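Local coordinates for phosphoribosylformylglycinamidine synthase 2 (Thermus thermophilus, PDB 3VIU), which is a single-chain protein of the AIR synthase-related (PurM-like) family that binds adenosine-5'-diphosphate and magnesium, at residues 49-54 and 503-508; 86-91 and 172-177; 453-458 and 534-539; 485-490 and 522-527. One frame throughout, in Å; residues are numbered along the deposited sequence.

Contact 4 is the hub: its parallel strands form one wall of the adenosine-5'-diphosphate pocket, and the other three contacts each touch it. Contact 1 lies on one side, centre to centre about 12 Å away, where Leu508 and Thr504 pack on Leu487; its own Leu51 also belongs to the pocket. Contact 2 sits on the opposite sheet face, about 10 Å from contact 4 between centres, and shares its phosphate ion. Contact 3 joins the same sheet through the neighbouring strand, Thr538 O lying 2.8 Å from Asn488 N, but its Pro537 side chain stays about 13 Å from the nucleotide. Contact 2 lies in the first PurM-like N-terminal domain, contacts 3 and 4 in the second.

Contact 1: residues 49-54 and 503-508; sequences PLLKAL and ETIAGL
Residues 49-51 belong to a short helix, and a type I turn spans Leu51 to Leu54, beside the regular helix that carries residues 503-508. The two backbones come nearest at Leu51 and Ile505, whose CA atoms are 6.8 Å apart, and again at Leu54 and Leu508, with 7.2 Å between CA atoms. No hydrogen bond crosses; the contact is mostly apolar side chains, with two carbonyl oxygens at its border. Ile505 is at the centre of the contact. Its chain is extended (chi2 -174°), so CD1 reaches the turn, where it meets Leu51 CD2 at a tight 3.3 Å. The same methyl rests 3.5 Å from Leu50 CB, while the other branch, CG2, lies 3.4 Å from Leu50 O. Leu51 and Ile505 cross at about a right angle, tip to tip. Three residues on, the side chain of Leu54 leans over the helix with its CG anti to the carbonyl carbon, and its CD2 sits 3.7 Å from Leu508 CB. That methyl also borders the carbonyl of Ile505, filling the groove between Ile505 and Leu508, one helical turn apart. Leu508 also packs on Asp485 of strand 479-488. Around the edges, Leu50 also leans on Tyr498 and Leu501, and Leu54 on Tyr483. Leu51 has a second role, since its side chain touches the bound adenosine-5'-diphosphate. The arrangement is a leucine-rich turn packed on the connecting helix of a beta-alpha-beta unit, tying the N-terminal part of the chain to the second PurM-like domain at the nucleotide pocket.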
loop_
_atom_site.group_PDB
_atom_site.type_symbol
_atom_site.label_atom_id
_atom_site.label_comp_id
_atom_site.label_asym_id
_atom_site.label_seq_id
_atom_site.Cartn_x
_atom_site.Cartn_y
_atom_site.Cartn_z
ATOM N N PRO A 49 4.868 13.339 -15.409
ATOM C CA PRO A 49 5.144 12.976 -16.803
ATOM C C PRO A 49 5.269 11.470 -17.045
ATOM O O PRO A 49 4.913 10.979 -18.116
ATOM C CB PRO A 49 6.454 13.706 -17.096
ATOM C CG PRO A 49 6.387 14.889 -16.215
ATOM C CD PRO A 49 5.866 14.308 -14.925
ATOM N N LEU A 50 5.783 10.742 -16.055
ATOM C CA LEU A 50 5.968 9.298 -16.182
ATOM C C LEU A 50 4.727 8.496 -15.809
ATOM O O LEU A 50 4.473 7.431 -16.378
ATOM C CB LEU A 50 7.144 8.846 -15.307
ATOM C CG LEU A 50 8.498 9.487 -15.619
ATOM C CD1 LEU A 50 9.459 9.244 -14.476
ATOM C CD2 LEU A 50 9.044 8.930 -16.922
ATOM N N LEU A 51 3.955 9.006 -14.853
ATOM C CA LEU A 51 2.752 8.315 -14.387
ATOM C C LEU A 51 1.626 8.258 -15.421
ATOM O O LEU A 51 0.688 7.475 -15.282
ATOM C CB LEU A 51 2.248 8.961 -13.087
ATOM C CG LEU A 51 3.188 8.785 -11.885
ATOM C CD1 LEU A 51 2.730 9.633 -10.711
ATOM C CD2 LEU A 51 3.235 7.317 -11.503
ATOM N N LYS A 52 1.720 9.083 -16.458
ATOM C CA LYS A 52 0.703 9.092 -17.501
ATOM C C LYS A 52 0.679 7.752 -18.233
ATOM O O LYS A 52 -0.334 7.373 -18.812
ATOM C CB LYS A 52 0.972 10.220 -18.502
ATOM C CG LYS A 52 0.692 11.625 -17.975
ATOM C CD LYS A 52 1.139 12.669 -18.987
ATOM C CE LYS A 52 0.871 14.085 -18.504
ATOM N NZ LYS A 52 -0.581 14.360 -18.335
ATOM N N ALA A 53 1.794 7.032 -18.182
ATOM C CA ALA A 53 1.921 5.743 -18.851
ATOM C C ALA A 53 1.144 4.581 -18.236
ATOM O O ALA A 53 0.875 3.595 -18.922
ATOM C CB ALA A 53 3.396 5.366 -18.957
ATOM N N LEU A 54 0.787 4.681 -16.958
ATOM C CA LEU A 54 0.057 3.601 -16.294
ATOM C C LEU A 54 -1.383 3.435 -16.779
ATOM O O LEU A 54 -2.178 4.365 -16.712
ATOM C CB LEU A 54 0.069 3.815 -14.778
ATOM C CG LEU A 54 1.449 3.760 -14.102
ATOM C CD1 LEU A 54 1.321 4.119 -12.633
ATOM C CD2 LEU A 54 2.053 2.369 -14.258
ATOM N N GLU A 503 12.239 3.355 -14.413
ATOM C CA GLU A 503 12.143 1.903 -14.567
ATOM C C GLU A 503 11.038 1.319 -13.682
ATOM O O GLU A 503 10.360 0.366 -14.066
ATOM C CB GLU A 503 13.473 1.238 -14.215
ATOM C CG GLU A 503 14.581 1.468 -15.227
ATOM C CD GLU A 503 14.346 0.709 -16.503
ATOM O OE1 GLU A 503 14.078 1.347 -17.544
ATOM O OE2 GLU A 503 14.420 -0.536 -16.459
ATOM N N THR A 504 10.865 1.886 -12.492
ATOM C CA THR A 504 9.840 1.409 -11.582
ATOM C C THR A 504 8.479 1.605 -12.239
ATOM O O THR A 504 7.664 0.686 -12.292
ATOM C CB THR A 504 9.895 2.170 -10.241
ATOM O OG1 THR A 504 11.133 1.867 -9.579
ATOM C CG2 THR A 504 8.725 1.771 -9.339
ATOM N N ILE A 505 8.232 2.799 -12.759
ATOM C CA ILE A 505 6.963 3.054 -13.413
ATOM C C ILE A 505 6.768 2.182 -14.669
ATOM O O ILE A 505 5.672 1.676 -14.911
ATOM C CB ILE A 505 6.812 4.549 -13.751
ATOM C CG1 ILE A 505 6.637 5.339 -12.440
ATOM C CG2 ILE A 505 5.633 4.755 -14.705
ATOM C CD1 ILE A 505 6.342 6.826 -12.599
ATOM N N ALA A 506 7.826 1.990 -15.455
ATOM C CA ALA A 506 7.717 1.159 -16.650
ATOM C C ALA A 506 7.417 -0.279 -16.224
ATOM O O ALA A 506 6.688 -0.999 -16.905
ATOM C CB ALA A 506 9.014 1.213 -17.466
ATOM N N GLY A 507 7.977 -0.691 -15.093
ATOM C CA GLY A 507 7.734 -2.033 -14.604
ATOM C C GLY A 507 6.259 -2.282 -14.330
ATOM O O GLY A 507 5.708 -3.296 -14.753
ATOM N N LEU A 508 5.623 -1.360 -13.613
ATOM C CA LEU A 508 4.202 -1.464 -13.289
ATOM C C LEU A 508 3.343 -1.501 -14.555
ATOM O O LEU A 508 2.448 -2.336 -14.696
ATOM C CB LEU A 508 3.791 -0.280 -12.415
ATOM C CG LEU A 508 3.761 -0.457 -10.886
ATOM C CD1 LEU A 508 4.683 -1.577 -10.438
ATOM C CD2 LEU A 508 4.136 0.859 -10.230
#

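Contact 2: residues 86-91 and 172-177; sequences SHNHPS and LVNAMC. With PO4 (phosphate ion), chain C.
Ser86 and Asn174 form an antiparallel, non-hydrogen-bonded pair with CA atoms 4.1 Å apart, and then the chain leaves the sheet and starts a helix. Both polar backbone atoms of Val173 are taken up by this departing segment. Its carbonyl O receives His87 N at 2.9 Å, the donor lying nearly along the C=O axis. Its N-H goes instead to a side chain: Asn88 OD1, at 3.0 Å and fairly straight (161° at the hydrogen), is approached in the plane of the amide carbonyl, so the asparagine continues the pairing where the main chain has turned away. The other end of that amide, ND2, donates to Asn488 OD1 and weakly to Ser525 OG. His87 O, at the N-cap position, accepts twice, from Ser91 N and from Ser91 OG, the latter at 2.8 Å in the carbonyl plane. The phosphate ion, probably from the crystallisation liquor, occupies the helix start. Its O1 is gripped by Ser86 OG at 2.6 Å and by Asn88 N at 2.8 Å, while O2 takes His89 N at 3.0 Å; the helix end would favour such a negative group. Ser86 OG, weakly bonded to Asn523 ND2 as well, reaches it from the crowded position between backbone N and carbonyl carbon (chi1 79°). Apolar packing is modest: Val173 CG2 lies 3.6 Å from Ser91 CB. Strand 172-182 is held between strand 78-86 and strand 116-126, with Val173 touching Leu124, helix 95-112 meeting His87 through Thr101, and strand 479-488 facing Ser86, Leu172 and Asn174 through Asn488.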
loop_
_atom_site.group_PDB
_atom_site.type_symbol
_atom_site.label_atom_id
_atom_site.label_comp_id
_atom_site.label_asym_id
_atom_site.label_seq_id
_atom_site.Cartn_x
_atom_site.Cartn_y
_atom_site.Cartn_z
ATOM N N SER A 86 2.216 7.294 2.133
ATOM C CA SER A 86 3.493 7.131 2.814
ATOM C C SER A 86 3.680 8.250 3.856
ATOM O O SER A 86 3.116 9.340 3.722
ATOM C CB SER A 86 4.645 7.168 1.808
ATOM O OG SER A 86 4.953 8.497 1.427
ATOM N N HIS A 87 4.450 7.959 4.902
ATOM C CA HIS A 87 4.758 8.930 5.953
ATOM C C HIS A 87 6.182 8.614 6.383
ATOM O O HIS A 87 6.474 8.432 7.569
ATOM C CB HIS A 87 3.798 8.796 7.150
ATOM C CG HIS A 87 2.894 9.979 7.336
ATOM N ND1 HIS A 87 1.873 10.284 6.459
ATOM C CD2 HIS A 87 2.879 10.951 8.281
ATOM C CE1 HIS A 87 1.271 11.393 6.854
ATOM N NE2 HIS A 87 1.862 11.818 7.956
ATOM N N ASN A 88 7.064 8.562 5.391
ATOM C CA ASN A 88 8.459 8.230 5.609
ATOM C C ASN A 88 9.244 9.186 6.490
ATOM O O ASN A 88 9.565 8.850 7.631
ATOM C CB ASN A 88 9.166 8.072 4.264
ATOM C CG ASN A 88 8.445 7.103 3.337
ATOM O OD1 ASN A 88 7.898 6.085 3.779
ATOM N ND2 ASN A 88 8.453 7.408 2.045
ATOM N N HIS A 89 9.555 10.368 5.967
ATOM C CA HIS A 89 10.339 11.353 6.713
ATOM C C HIS A 89 9.825 11.596 8.132
ATOM O O HIS A 89 10.601 11.629 9.084
ATOM C CB HIS A 89 10.419 12.667 5.925
ATOM C CG HIS A 89 11.228 12.563 4.665
ATOM N ND1 HIS A 89 12.603 12.451 4.669
ATOM C CD2 HIS A 89 10.852 12.507 3.364
ATOM C CE1 HIS A 89 13.038 12.328 3.427
ATOM N NE2 HIS A 89 11.996 12.358 2.616
ATOM N N PRO A 90 8.507 11.759 8.300
ATOM C CA PRO A 90 8.004 11.989 9.657
ATOM C C PRO A 90 8.179 10.781 10.583
ATOM O O PRO A 90 8.417 10.946 11.782
ATOM C CB PRO A 90 6.536 12.362 9.425
ATOM C CG PRO A 90 6.203 11.639 8.149
ATOM C CD PRO A 90 7.429 11.876 7.305
ATOM N N SER A 91 8.064 9.573 10.041
ATOM C CA SER A 91 8.230 8.380 10.871
ATOM C C SER A 91 9.682 8.260 11.293
ATOM O O SER A 91 9.996 7.713 12.353
ATOM C CB SER A 91 7.788 7.125 10.123
ATOM O OG SER A 91 6.376 7.080 10.046
ATOM N N LEU A 172 10.927 3.292 5.613
ATOM C CA LEU A 172 9.689 3.542 4.902
ATOM C C LEU A 172 8.492 3.071 5.702
ATOM O O LEU A 172 8.516 2.008 6.318
ATOM C CB LEU A 172 9.685 2.835 3.545
ATOM C CG LEU A 172 10.714 3.224 2.482
ATOM C CD1 LEU A 172 10.408 2.455 1.212
ATOM C CD2 LEU A 172 10.675 4.721 2.215
ATOM N N VAL A 173 7.445 3.880 5.691
ATOM C CA VAL A 173 6.216 3.537 6.377
ATOM C C VAL A 173 5.057 3.954 5.485
ATOM O O VAL A 173 4.754 5.143 5.350
ATOM C CB VAL A 173 6.096 4.250 7.733
ATOM C CG1 VAL A 173 4.822 3.801 8.434
ATOM C CG2 VAL A 173 7.324 3.955 8.588
ATOM N N ASN A 174 4.435 2.971 4.847
ATOM C CA ASN A 174 3.297 3.223 3.971
ATOM C C ASN A 174 2.078 2.514 4.553
ATOM O O ASN A 174 2.180 1.387 5.049
ATOM C CB ASN A 174 3.576 2.689 2.564
ATOM C CG ASN A 174 4.523 3.580 1.770
ATOM O OD1 ASN A 174 5.511 4.100 2.303
ATOM N ND2 ASN A 174 4.235 3.743 0.480
ATOM N N ALA A 175 0.928 3.169 4.510
ATOM C CA ALA A 175 -0.280 2.554 5.035
ATOM C C ALA A 175 -1.349 2.482 3.957
ATOM O O ALA A 175 -1.632 3.464 3.268
ATOM C CB ALA A 175 -0.794 3.336 6.235
HETATM N N MSE A 176 -1.937 1.306 3.809
HETATM C CA MSE A 176 -2.980 1.104 2.826
HETATM C C MSE A 176 -4.300 0.950 3.572
HETATM O O MSE A 176 -4.335 0.385 4.662
HETATM C CB MSE A 176 -2.683 -0.153 2.017
HETATM C CG MSE A 176 -3.687 -0.458 0.931
HETATM SE SE MSE A 176 -3.213 -2.130 0.055
HETATM C CE MSE A 176 -4.822 -2.423 -0.982
ATOM N N CYS A 177 -5.382 1.466 2.995
ATOM C CA CYS A 177 -6.678 1.344 3.630
ATOM C C CYS A 177 -7.789 0.877 2.684
ATOM O O CYS A 177 -7.852 1.281 1.530
ATOM C CB CYS A 177 -7.071 2.670 4.279
ATOM S SG CYS A 177 -8.614 2.572 5.230
HETATM P P PO4 C . 6.931 11.275 2.750
HETATM O O1 PO4 C . 6.446 9.895 2.974
HETATM O O2 PO4 C . 8.091 11.540 3.632
HETATM O O3 PO4 C . 7.343 11.429 1.336
HETATM O O4 PO4 C . 5.843 12.239 3.056
#

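Contact 3: residues 453-458 and 534-539; sequences YSRLHP and RIPPTA
Arg455 and the Pro536-Pro537 pair make the heart of this contact. The arginine leaves its helix with CG anti to the backbone N (chi1 156°) and then bends at both chi2 and chi3, which folds the guanidinium back over the proline chain. Pro536 CG lies over one face of the group, offset toward its rim, 3.7 Å from Arg455 NH1. In its own plane, at the edge, the same NH1 gives a weak hydrogen bond to Arg534 O at 3.0 Å, well off straight at 126°. Pro537 fits into the junction of two helices: its CD is 3.6 Å from Ser454 O in the first, and its CG meets Pro458 CB, at the start of the next, at 3.9 Å. Ser454 CB lies a close 3.0 Å from Pro537 O.

Of two waters, one accepts from Arg455 NE and donates to Ile535 O; the other donates to Ser454 OG at 2.9 Å and accepts from Ala539 N, while Ser454 OG is also hydrogen-bonded to Asn450 O. Further out, Thr538 OG1 donates to Pro536 O at 2.8 Å from above the carbonyl plane, and is bonded as well to Tyr167 OH. Arg534 is fixed by salt bridges to Glu500 and Asp373; these acids probably offset the nearness of Arg455, whose NH2 has long, weak ion pairs with Glu165 and Glu587. The whole packs the junction of helices 451-456 and 458-475 on a proline-rich entry into strand 538-548, a central strand of the mixed six-stranded sheet of a PurM-like N-terminal domain.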
loop_
_atom_site.group_PDB
_atom_site.type_symbol
_atom_site.label_atom_id
_atom_site.label_comp_id
_atom_site.label_asym_id
_atom_site.label_seq_id
_atom_site.Cartn_x
_atom_site.Cartn_y
_atom_site.Cartn_z
ATOM N N TYR A 453 15.215 -7.662 -5.353
ATOM C CA TYR A 453 14.947 -7.668 -6.792
ATOM C C TYR A 453 14.968 -6.222 -7.302
ATOM O O TYR A 453 15.593 -5.904 -8.318
ATOM C CB TYR A 453 13.551 -8.227 -7.087
ATOM C CG TYR A 453 13.297 -9.666 -6.695
ATOM C CD1 TYR A 453 12.051 -10.250 -6.935
ATOM C CD2 TYR A 453 14.299 -10.459 -6.140
ATOM C CE1 TYR A 453 11.805 -11.583 -6.638
ATOM C CE2 TYR A 453 14.066 -11.792 -5.844
ATOM C CZ TYR A 453 12.819 -12.349 -6.095
ATOM O OH TYR A 453 12.584 -13.671 -5.812
ATOM N N SER A 454 14.268 -5.358 -6.574
ATOM C CA SER A 454 14.131 -3.956 -6.936
ATOM C C SER A 454 15.441 -3.156 -6.972
ATOM O O SER A 454 15.651 -2.343 -7.872
ATOM C CB SER A 454 13.105 -3.304 -5.997
ATOM O OG SER A 454 11.841 -3.978 -6.053
ATOM N N ARG A 455 16.329 -3.392 -6.011
ATOM C CA ARG A 455 17.604 -2.691 -5.982
ATOM C C ARG A 455 18.457 -3.081 -7.191
ATOM O O ARG A 455 19.054 -2.226 -7.836
ATOM C CB ARG A 455 18.338 -3.006 -4.665
ATOM C CG ARG A 455 19.870 -2.855 -4.680
ATOM C CD ARG A 455 20.349 -1.471 -5.086
ATOM N NE ARG A 455 20.021 -0.428 -4.118
ATOM C CZ ARG A 455 20.462 -0.399 -2.863
ATOM N NH1 ARG A 455 20.114 0.598 -2.060
ATOM N NH2 ARG A 455 21.239 -1.370 -2.404
ATOM N N LEU A 456 18.486 -4.368 -7.510
ATOM C CA LEU A 456 19.273 -4.878 -8.628
ATOM C C LEU A 456 18.650 -4.707 -10.018
ATOM O O LEU A 456 19.356 -4.687 -11.029
ATOM C CB LEU A 456 19.583 -6.356 -8.391
ATOM C CG LEU A 456 20.469 -6.604 -7.171
ATOM C CD1 LEU A 456 20.426 -8.072 -6.791
ATOM C CD2 LEU A 456 21.893 -6.158 -7.480
ATOM N N HIS A 457 17.328 -4.591 -10.073
ATOM C CA HIS A 457 16.644 -4.434 -11.352
ATOM C C HIS A 457 15.290 -3.790 -11.070
ATOM O O HIS A 457 14.254 -4.445 -11.119
ATOM C CB HIS A 457 16.451 -5.809 -12.022
ATOM C CG HIS A 457 16.145 -5.737 -13.487
ATOM N ND1 HIS A 457 15.242 -4.843 -14.019
ATOM C CD2 HIS A 457 16.612 -6.461 -14.531
ATOM C CE1 HIS A 457 15.168 -5.016 -15.326
ATOM N NE2 HIS A 457 15.990 -5.994 -15.661
ATOM N N PRO A 458 15.288 -2.484 -10.791
ATOM C CA PRO A 458 14.046 -1.762 -10.496
ATOM C C PRO A 458 12.832 -2.104 -11.369
ATOM O O PRO A 458 11.733 -2.314 -10.855
ATOM C CB PRO A 458 14.467 -0.292 -10.580
ATOM C CG PRO A 458 15.730 -0.317 -11.441
ATOM C CD PRO A 458 16.421 -1.558 -10.965
ATOM N N ARG A 534 20.906 5.918 -1.860
ATOM C CA ARG A 534 19.495 5.819 -2.233
ATOM C C ARG A 534 18.872 4.534 -1.701
ATOM O O ARG A 534 19.518 3.489 -1.695
ATOM C CB ARG A 534 19.337 5.850 -3.761
ATOM C CG ARG A 534 20.050 7.004 -4.458
ATOM C CD ARG A 534 19.647 7.115 -5.923
ATOM N NE ARG A 534 19.828 5.864 -6.652
ATOM C CZ ARG A 534 21.005 5.287 -6.871
ATOM N NH1 ARG A 534 21.073 4.144 -7.542
ATOM N NH2 ARG A 534 22.116 5.854 -6.421
ATOM N N ILE A 535 17.622 4.610 -1.246
ATOM C CA ILE A 535 16.937 3.418 -0.749
ATOM C C ILE A 535 16.665 2.550 -1.962
ATOM O O ILE A 535 16.669 3.035 -3.083
ATOM C CB ILE A 535 15.561 3.733 -0.121
ATOM C CG1 ILE A 535 14.663 4.385 -1.176
ATOM C CG2 ILE A 535 15.724 4.618 1.125
ATOM C CD1 ILE A 535 13.249 4.611 -0.732
ATOM N N PRO A 536 16.453 1.245 -1.756
ATOM C CA PRO A 536 16.171 0.386 -2.907
ATOM C C PRO A 536 14.876 0.913 -3.508
ATOM O O PRO A 536 13.988 1.316 -2.771
ATOM C CB PRO A 536 15.968 -0.987 -2.270
ATOM C CG PRO A 536 16.902 -0.942 -1.104
ATOM C CD PRO A 536 16.641 0.443 -0.534
ATOM N N PRO A 537 14.761 0.950 -4.842
ATOM C CA PRO A 537 13.511 1.450 -5.427
ATOM C C PRO A 537 12.381 0.628 -4.811
ATOM O O PRO A 537 12.455 -0.594 -4.771
ATOM C CB PRO A 537 13.696 1.180 -6.915
ATOM C CG PRO A 537 15.174 1.360 -7.089
ATOM C CD PRO A 537 15.740 0.623 -5.889
ATOM N N THR A 538 11.345 1.293 -4.320
ATOM C CA THR A 538 10.273 0.565 -3.670
ATOM C C THR A 538 8.862 0.897 -4.139
ATOM O O THR A 538 8.307 1.947 -3.808
ATOM C CB THR A 538 10.345 0.766 -2.142
ATOM O OG1 THR A 538 11.614 0.316 -1.665
ATOM C CG2 THR A 538 9.264 -0.032 -1.445
ATOM N N ALA A 539 8.283 -0.011 -4.912
ATOM C CA ALA A 539 6.923 0.162 -5.382
ATOM C C ALA A 539 6.072 -0.820 -4.583
ATOM O O ALA A 539 6.032 -2.016 -4.885
ATOM C CB ALA A 539 6.828 -0.141 -6.875
HETATM O O HOH W 1 9.730 -2.020 -6.420
HETATM O O HOH W 2 18.803 2.312 -5.144
#

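Contact 4: residues 485-490 and 522-527; sequences DGLNLG and GNVSLY. With ADP (adenosine-5'-diphosphate), chain B; PO4 (phosphate ion), chain C.
Strands 485-488 and 522-525 run parallel in register, their axes 4.5 Å apart and 3° from aligned, with backbone donors coming alternately from the two (Asn523 N to Asp485 O, Leu487 N to Asn523 O, Ser525 N to Leu487 O, Leu489 N to Ser525 O) and a weak fifth bond from Tyr527 N to Gly490 O. Leu487 and Val524 lie side by side, CD1 3.9 Å from CG2, and Val524 CG2 also comes within 3.2 Å of ADP N6. Asp485, its CG in the crowded position (chi1 64°), turns its carboxylate to the adenine: OD1 accepts from ADP N6 at 3.0 Å, and OD2 stands 2.7 Å from ADP N1. N6 also bonds weakly to Asn523 O. Gly522 N donates to ADP O2' at 3.2 Å, its CA close against Asp485 O. Across the sheet, Asn523 ND2 donates to a water at 2.6 Å, which in turn donates to Leu487 O. On that Ser525 face, Ser525 OG, anti to its backbone N, donates at 2.6 Å to O3 of a phosphate ion, probably from the crystallisation liquor. The short OD2 to N1 approach, between two normally accepting atoms, is consistent with a proton shared there and a shifted ionisation.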
loop_
_atom_site.group_PDB
_atom_site.type_symbol
_atom_site.label_atom_id
_atom_site.label_comp_id
_atom_site.label_asym_id
_atom_site.label_seq_id
_atom_site.Cartn_x
_atom_site.Cartn_y
_atom_site.Cartn_z
ATOM N N ASP A 485 -0.428 1.832 -6.057
ATOM C CA ASP A 485 1.019 1.749 -5.930
ATOM C C ASP A 485 1.620 2.885 -5.127
ATOM O O ASP A 485 1.438 4.063 -5.453
ATOM C CB ASP A 485 1.679 1.721 -7.308
ATOM C CG ASP A 485 1.444 2.995 -8.087
ATOM O OD1 ASP A 485 2.429 3.624 -8.534
ATOM O OD2 ASP A 485 0.267 3.371 -8.257
ATOM N N GLY A 486 2.329 2.523 -4.064
ATOM C CA GLY A 486 2.985 3.512 -3.244
ATOM C C GLY A 486 4.439 3.518 -3.668
ATOM O O GLY A 486 5.199 2.633 -3.291
ATOM N N LEU A 487 4.829 4.498 -4.475
ATOM C CA LEU A 487 6.211 4.582 -4.924
ATOM C C LEU A 487 7.072 5.308 -3.893
ATOM O O LEU A 487 6.672 6.340 -3.355
ATOM C CB LEU A 487 6.290 5.316 -6.267
ATOM C CG LEU A 487 5.408 4.779 -7.404
ATOM C CD1 LEU A 487 5.721 5.548 -8.678
ATOM C CD2 LEU A 487 5.638 3.280 -7.611
ATOM N N ASN A 488 8.249 4.754 -3.621
ATOM C CA ASN A 488 9.211 5.333 -2.681
ATOM C C ASN A 488 10.582 5.194 -3.330
ATOM O O ASN A 488 11.033 4.084 -3.605
ATOM C CB ASN A 488 9.193 4.568 -1.365
ATOM C CG ASN A 488 7.808 4.491 -0.757
ATOM O OD1 ASN A 488 7.394 5.371 -0.011
ATOM N ND2 ASN A 488 7.076 3.440 -1.095
ATOM N N LEU A 489 11.234 6.320 -3.587
ATOM C CA LEU A 489 12.544 6.324 -4.219
ATOM C C LEU A 489 13.431 7.446 -3.702
ATOM O O LEU A 489 13.025 8.249 -2.852
ATOM C CB LEU A 489 12.401 6.463 -5.735
ATOM C CG LEU A 489 11.763 5.269 -6.454
ATOM C CD1 LEU A 489 10.346 5.643 -6.861
ATOM C CD2 LEU A 489 12.587 4.876 -7.672
ATOM N N GLY A 490 14.655 7.483 -4.216
ATOM C CA GLY A 490 15.589 8.510 -3.820
ATOM C C GLY A 490 15.273 9.743 -4.632
ATOM O O GLY A 490 14.214 9.836 -5.262
ATOM N N GLY A 522 -2.825 5.798 -5.798
ATOM C CA GLY A 522 -1.473 5.521 -5.365
ATOM C C GLY A 522 -0.813 6.709 -4.709
ATOM O O GLY A 522 -1.473 7.686 -4.371
ATOM N N ASN A 523 0.500 6.622 -4.541
ATOM C CA ASN A 523 1.268 7.675 -3.909
ATOM C C ASN A 523 2.684 7.672 -4.448
ATOM O O ASN A 523 3.137 6.696 -5.040
ATOM C CB ASN A 523 1.316 7.455 -2.401
ATOM C CG ASN A 523 2.061 8.561 -1.683
ATOM O OD1 ASN A 523 1.649 9.715 -1.727
ATOM N ND2 ASN A 523 3.168 8.217 -1.027
ATOM N N VAL A 524 3.385 8.776 -4.236
ATOM C CA VAL A 524 4.764 8.889 -4.683
ATOM C C VAL A 524 5.556 9.657 -3.654
ATOM O O VAL A 524 5.245 10.805 -3.362
ATOM C CB VAL A 524 4.883 9.628 -6.040
ATOM C CG1 VAL A 524 6.354 9.840 -6.400
ATOM C CG2 VAL A 524 4.187 8.830 -7.121
ATOM N N SER A 525 6.575 9.012 -3.103
ATOM C CA SER A 525 7.445 9.646 -2.120
ATOM C C SER A 525 8.856 9.652 -2.690
ATOM O O SER A 525 9.436 8.595 -2.932
ATOM C CB SER A 525 7.422 8.872 -0.803
ATOM O OG SER A 525 8.351 9.426 0.104
ATOM N N LEU A 526 9.400 10.841 -2.919
ATOM C CA LEU A 526 10.743 10.965 -3.476
ATOM C C LEU A 526 11.723 11.535 -2.460
ATOM O O LEU A 526 11.345 11.867 -1.335
ATOM C CB LEU A 526 10.716 11.859 -4.715
ATOM C CG LEU A 526 9.803 11.371 -5.837
ATOM C CD1 LEU A 526 9.846 12.367 -6.973
ATOM C CD2 LEU A 526 10.232 9.978 -6.308
ATOM N N TYR A 527 12.983 11.639 -2.867
ATOM C CA TYR A 527 14.028 12.185 -2.005
ATOM C C TYR A 527 14.303 11.325 -0.777
ATOM O O TYR A 527 14.719 11.834 0.263
ATOM C CB TYR A 527 13.662 13.612 -1.569
ATOM C CG TYR A 527 13.584 14.578 -2.720
ATOM C CD1 TYR A 527 14.744 15.108 -3.294
ATOM C CD2 TYR A 527 12.355 14.931 -3.271
ATOM C CE1 TYR A 527 14.682 15.967 -4.394
ATOM C CE2 TYR A 527 12.277 15.784 -4.367
ATOM C CZ TYR A 527 13.443 16.299 -4.925
ATOM O OH TYR A 527 13.362 17.136 -6.015
HETATM P PB ADP B . -3.538 13.049 -0.433
HETATM O O1B ADP B . -2.561 14.159 -0.254
HETATM O O2B ADP B . -2.995 11.736 0.323
HETATM O O3B ADP B . -5.020 13.530 0.210
HETATM P PA ADP B . -2.436 13.122 -2.929
HETATM O O1A ADP B . -2.567 14.539 -3.368
HETATM O O2A ADP B . -1.068 12.965 -2.074
HETATM O O3A ADP B . -3.742 12.706 -2.023
HETATM O "O5'" ADP B . -2.341 12.096 -4.196
HETATM C "C5'" ADP B . -2.554 12.822 -5.422
HETATM C "C4'" ADP B . -3.515 12.091 -6.405
HETATM O "O4'" ADP B . -2.764 11.398 -7.454
HETATM C "C3'" ADP B . -4.403 11.005 -5.744
HETATM O "O3'" ADP B . -5.667 10.943 -6.419
HETATM C "C2'" ADP B . -3.580 9.728 -5.913
HETATM O "O2'" ADP B . -4.390 8.550 -5.878
HETATM C "C1'" ADP B . -2.879 9.945 -7.257
HETATM N N9 ADP B . -1.555 9.307 -7.287
HETATM C C8 ADP B . -0.418 9.768 -6.685
HETATM N N7 ADP B . 0.578 8.962 -6.914
HETATM C C5 ADP B . 0.152 7.932 -7.675
HETATM C C6 ADP B . 0.760 6.776 -8.231
HETATM N N6 ADP B . 2.103 6.519 -8.022
HETATM N N1 ADP B . 0.002 5.934 -8.966
HETATM C C2 ADP B . -1.303 6.165 -9.180
HETATM N N3 ADP B . -1.911 7.240 -8.675
HETATM C C4 ADP B . -1.232 8.137 -7.928
HETATM P P PO4 C . 6.931 11.275 2.750
HETATM O O1 PO4 C . 6.446 9.895 2.974
HETATM O O2 PO4 C . 8.091 11.540 3.632
HETATM O O3 PO4 C . 7.343 11.429 1.336
HETATM O O4 PO4 C . 5.843 12.239 3.056
HETATM O O HOH W 3 4.390 5.930 -1.196
#